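Local coordinates for 4-hydroxybenzoyl-CoA thioesterase (Staphylococcus aureus, PDB 6FDG) that hydrolyses the thioester of 1,4-dihydroxy-2-naphthoyl-CoA in the vitamin K2 pathway, as a member of the 4-hydroxybenzoyl-CoA thioesterase family, at the interface of chains A and B and the interface of chains A and C. Coordinates in Å, arbitrary orientation; residue numbers count along the deposited sequence, not the author numbering. Chains: chain A/B/C, 4-hydroxybenzoyl-CoA thioesterase.

Contact 1: the interface of chains A and B. Residues chain A 15-17; chain B 15-17.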
loop_
_atom_site.group_PDB
_atom_site.type_symbol
_atom_site.label_atom_id
_atom_site.label_comp_id
_atom_site.label_asym_id
_atom_site.label_seq_id
_atom_site.Cartn_x
_atom_site.Cartn_y
_atom_site.Cartn_z
ATOM N N THR A 15 4.313 -7.580 -4.378
ATOM C CA THR A 15 4.117 -9.045 -4.214
ATOM C C THR A 15 3.528 -9.404 -2.910
ATOM O O THR A 15 3.613 -8.610 -1.947
ATOM C CB THR A 15 5.440 -9.798 -4.327
ATOM O OG1 THR A 15 6.328 -9.445 -3.285
ATOM C CG2 THR A 15 6.042 -9.610 -5.684
ATOM N N ASP A 16 2.905 -10.543 -2.825
ATOM C CA ASP A 16 2.530 -11.129 -1.579
ATOM C C ASP A 16 3.339 -12.409 -1.375
ATOM O O ASP A 16 4.199 -12.776 -2.145
ATOM C CB ASP A 16 1.072 -11.247 -1.459
ATOM C CG ASP A 16 0.446 -12.264 -2.356
ATOM O OD1 ASP A 16 1.203 -13.110 -2.959
ATOM O OD2 ASP A 16 -0.769 -12.156 -2.596
ATOM N N LYS A 17 2.990 -13.054 -0.243
ATOM C CA LYS A 17 3.800 -14.239 0.153
ATOM C C LYS A 17 3.565 -15.418 -0.874
ATOM O O LYS A 17 4.506 -16.259 -0.813
ATOM C CB LYS A 17 3.472 -14.605 1.561
ATOM C CG LYS A 17 2.092 -15.114 1.811
ATOM C CD LYS A 17 1.972 -15.989 3.095
ATOM C CE LYS A 17 3.203 -16.838 3.304
ATOM N NZ LYS A 17 3.037 -18.014 4.209
ATOM N N THR B 15 2.313 -8.774 3.558
ATOM C CA THR B 15 3.435 -9.721 3.274
ATOM C C THR B 15 4.050 -9.440 1.941
ATOM O O THR B 15 3.400 -8.800 1.009
ATOM C CB THR B 15 2.980 -11.183 3.252
ATOM O OG1 THR B 15 2.099 -11.441 2.202
ATOM C CG2 THR B 15 2.547 -11.466 4.584
ATOM N N ASP B 16 5.296 -9.811 1.757
ATOM C CA ASP B 16 5.916 -9.778 0.460
ATOM C C ASP B 16 6.295 -11.302 0.070
ATOM O O ASP B 16 5.957 -12.227 0.770
ATOM C CB ASP B 16 7.085 -8.850 0.399
ATOM C CG ASP B 16 8.294 -9.277 1.214
ATOM O OD1 ASP B 16 8.335 -10.501 1.668
ATOM O OD2 ASP B 16 9.078 -8.408 1.508
ATOM N N LYS B 17 6.897 -11.383 -1.112
ATOM C CA LYS B 17 7.436 -12.663 -1.638
ATOM C C LYS B 17 8.303 -13.451 -0.616
ATOM O O LYS B 17 8.235 -14.674 -0.749
ATOM C CB LYS B 17 8.228 -12.393 -2.923
ATOM C CG LYS B 17 8.803 -13.548 -3.671
ATOM C CD LYS B 17 9.346 -13.009 -5.000
ATOM C CE LYS B 17 10.175 -14.050 -5.755
ATOM N NZ LYS B 17 9.539 -15.380 -5.766
HETATM O O HOH W 1 1.157 -7.727 -0.735
HETATM O O HOH W 2 4.524 -6.355 -0.006
#
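A:Lys17 and B:Thr15 pack their beta-carbons together, CB to CB at 3.8 Å, and across the two-fold axis A:Thr15 CB lies 4.1 Å from B:Lys17 CB. These small apolar touches sit in the Thr-Asp-Lys stretch of the signature loop of the 4-hydroxybenzoyl-CoA thioesterase (hotdog-fold) family, where the aspartate is the expected catalytic carboxylate. Each threonine lies obliquely against the foot of the opposing lysine, and its hydroxyl turns to that lysine's backbone amide. B:Lys17 N donates to A:Thr15 OG1 at 3.0 Å with 148° at the hydrogen. The twin, from A:Lys17 N to B:Thr15 OG1 at 3.1 Å, is more bent and weak.

The lysine chains depart from two-fold symmetry beyond CB. B:Lys17 sends CG anti to its N (chi1 -177°) and runs extended until its last bond. A:Lys17 swings CG between N and the carbonyl carbon (chi1 67°), so that CG passes 3.7 Å from B:Thr15 OG1, and the chain then kinks further along. Both Asp16 carboxylates point away from the opposite chain; among their side-chain atoms, the beta-carbon is what comes near the partner's threonine.

On the side away from the lysine chains, the backbone carbonyl oxygens A:Thr15 O and B:Thr15 O face each other at 3.0 Å. Both can only accept, so the pair makes no bond and is strained by itself. Waters 1 and 2 each bridge the two oxygens and probably relieve the repulsion: water 1 reaches A:Thr15 O at 2.9 Å, and water 2 reaches B:Thr15 O at 2.9 Å.

Contact 2: the interface of chains A and C. Residues chain A 45, 54-56; chain C 18.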
loop_
_atom_site.group_PDB
_atom_site.type_symbol
_atom_site.label_atom_id
_atom_site.label_comp_id
_atom_site.label_asym_id
_atom_site.label_seq_id
_atom_site.Cartn_x
_atom_site.Cartn_y
_atom_site.Cartn_z
ATOM N N TYR A 45 -5.472 15.080 -15.526
ATOM C CA TYR A 45 -6.227 14.994 -14.344
ATOM C C TYR A 45 -5.774 15.970 -13.249
ATOM O O TYR A 45 -6.554 16.562 -12.515
ATOM C CB TYR A 45 -6.267 13.560 -13.822
ATOM C CG TYR A 45 -7.096 13.476 -12.558
ATOM C CD1 TYR A 45 -8.480 13.665 -12.557
ATOM C CD2 TYR A 45 -6.540 13.178 -11.318
ATOM C CE1 TYR A 45 -9.225 13.705 -11.411
ATOM C CE2 TYR A 45 -7.250 13.121 -10.164
ATOM C CZ TYR A 45 -8.648 13.401 -10.163
ATOM O OH TYR A 45 -9.368 13.422 -9.051
ATOM N N ILE A 54 -12.806 16.614 -8.235
ATOM C CA ILE A 54 -12.151 15.271 -8.085
ATOM C C ILE A 54 -13.026 14.284 -8.787
ATOM O O ILE A 54 -14.240 14.364 -8.791
ATOM C CB ILE A 54 -12.150 14.806 -6.651
ATOM C CG1 ILE A 54 -11.431 15.807 -5.780
ATOM C CG2 ILE A 54 -11.386 13.489 -6.529
ATOM C CD1 ILE A 54 -11.623 15.475 -4.352
ATOM N N SER A 55 -12.338 13.166 -9.208
ATOM C CA SER A 55 -12.980 12.062 -9.893
ATOM C C SER A 55 -12.738 10.699 -9.168
ATOM O O SER A 55 -11.755 10.013 -9.575
ATOM C CB SER A 55 -12.526 12.000 -11.295
ATOM O OG SER A 55 -13.251 11.102 -12.065
ATOM N N PRO A 56 -13.584 10.376 -8.280
ATOM C CA PRO A 56 -13.413 9.078 -7.622
ATOM C C PRO A 56 -14.053 7.947 -8.324
ATOM O O PRO A 56 -15.043 8.056 -9.068
ATOM C CB PRO A 56 -14.077 9.306 -6.292
ATOM C CG PRO A 56 -15.233 10.237 -6.594
ATOM C CD PRO A 56 -14.631 11.152 -7.613
ATOM N N MET C 18 -7.935 12.924 -1.975
ATOM C CA MET C 18 -9.362 13.266 -1.800
ATOM C C MET C 18 -9.757 13.354 -0.394
ATOM O O MET C 18 -10.807 13.998 -0.110
ATOM C CB MET C 18 -10.293 12.330 -2.640
ATOM C CG MET C 18 -9.934 12.254 -4.112
ATOM S SD MET C 18 -11.102 11.313 -5.151
ATOM C CE MET C 18 -9.963 10.507 -6.143
#
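C:Met18 lies at a slant across the branched side chain of A:Ile54, its thioether chain following the isoleucine from the delta-methyl towards the gamma-methyl. At the near end, A:Ile54 CD1 meets C:Met18 CG at 3.6 Å and C:Met18 CB at 3.8 Å. Further out, the sulfur passes over CG2, but the modelled approach of these two atoms is too short to be real, and the detail of that overlap is doubtful. Beyond the isoleucine the sulfur comes alongside the proline ring, with C:Met18 SD 3.8 Å from A:Pro56 CB.

Three torsions shape the methionine for this path. CG stands anti to the carbonyl carbon and beside the backbone N (chi1 -53°), and the following bond is extended, which carries the sulfur well out towards chain A. The chain then bends at chi3, -140°, and the terminal methyl swings towards the A:Ser55 carbonyl, C:Met18 CE lying 3.9 Å from A:Ser55 O. The phenol of A:Tyr45, set obliquely to the methionine, only borders the methyl: its OH is 4.2 Å from C:Met18 CE.

That tyrosine acts mainly as a second-shell support. A:Ser55 N donates to A:Tyr45 OH at 3.0 Å, an almost straight bond with 164° at the hydrogen. It ties helix 45-50 to the backbone just after strand 53-54 and so probably helps to hold the isoleucine and proline on either side of the serine where the methionine meets them.

Most of the surface hidden here is methionine, 62 Å², against 17 Å² each for A:Ile54 and A:Pro56. C:Met18 belongs to the Asp-Lys-Met-Gly part of the hotdog thioesterase signature loop, and its packing on residues 54-56 probably helps to position that active-site loop of one subunit against its neighbour.

Contact 1 and contact 2 have their C-alpha centres about 30 Å apart, yet they use adjoining positions of the same sequence, 15-17 from chains A and B in contact 1 and 18 from chain C in contact 2. Because the A-C interface is two-fold symmetric, the chain A loop that faces B should also place its own residue 18 against segment 54-56 of C. The signature loop would thus touch two neighbours at once. This may couple the presumed active-site region to assembly of the four-copy complex, although the coordinates alone do not prove that this tetramer exists in the cell.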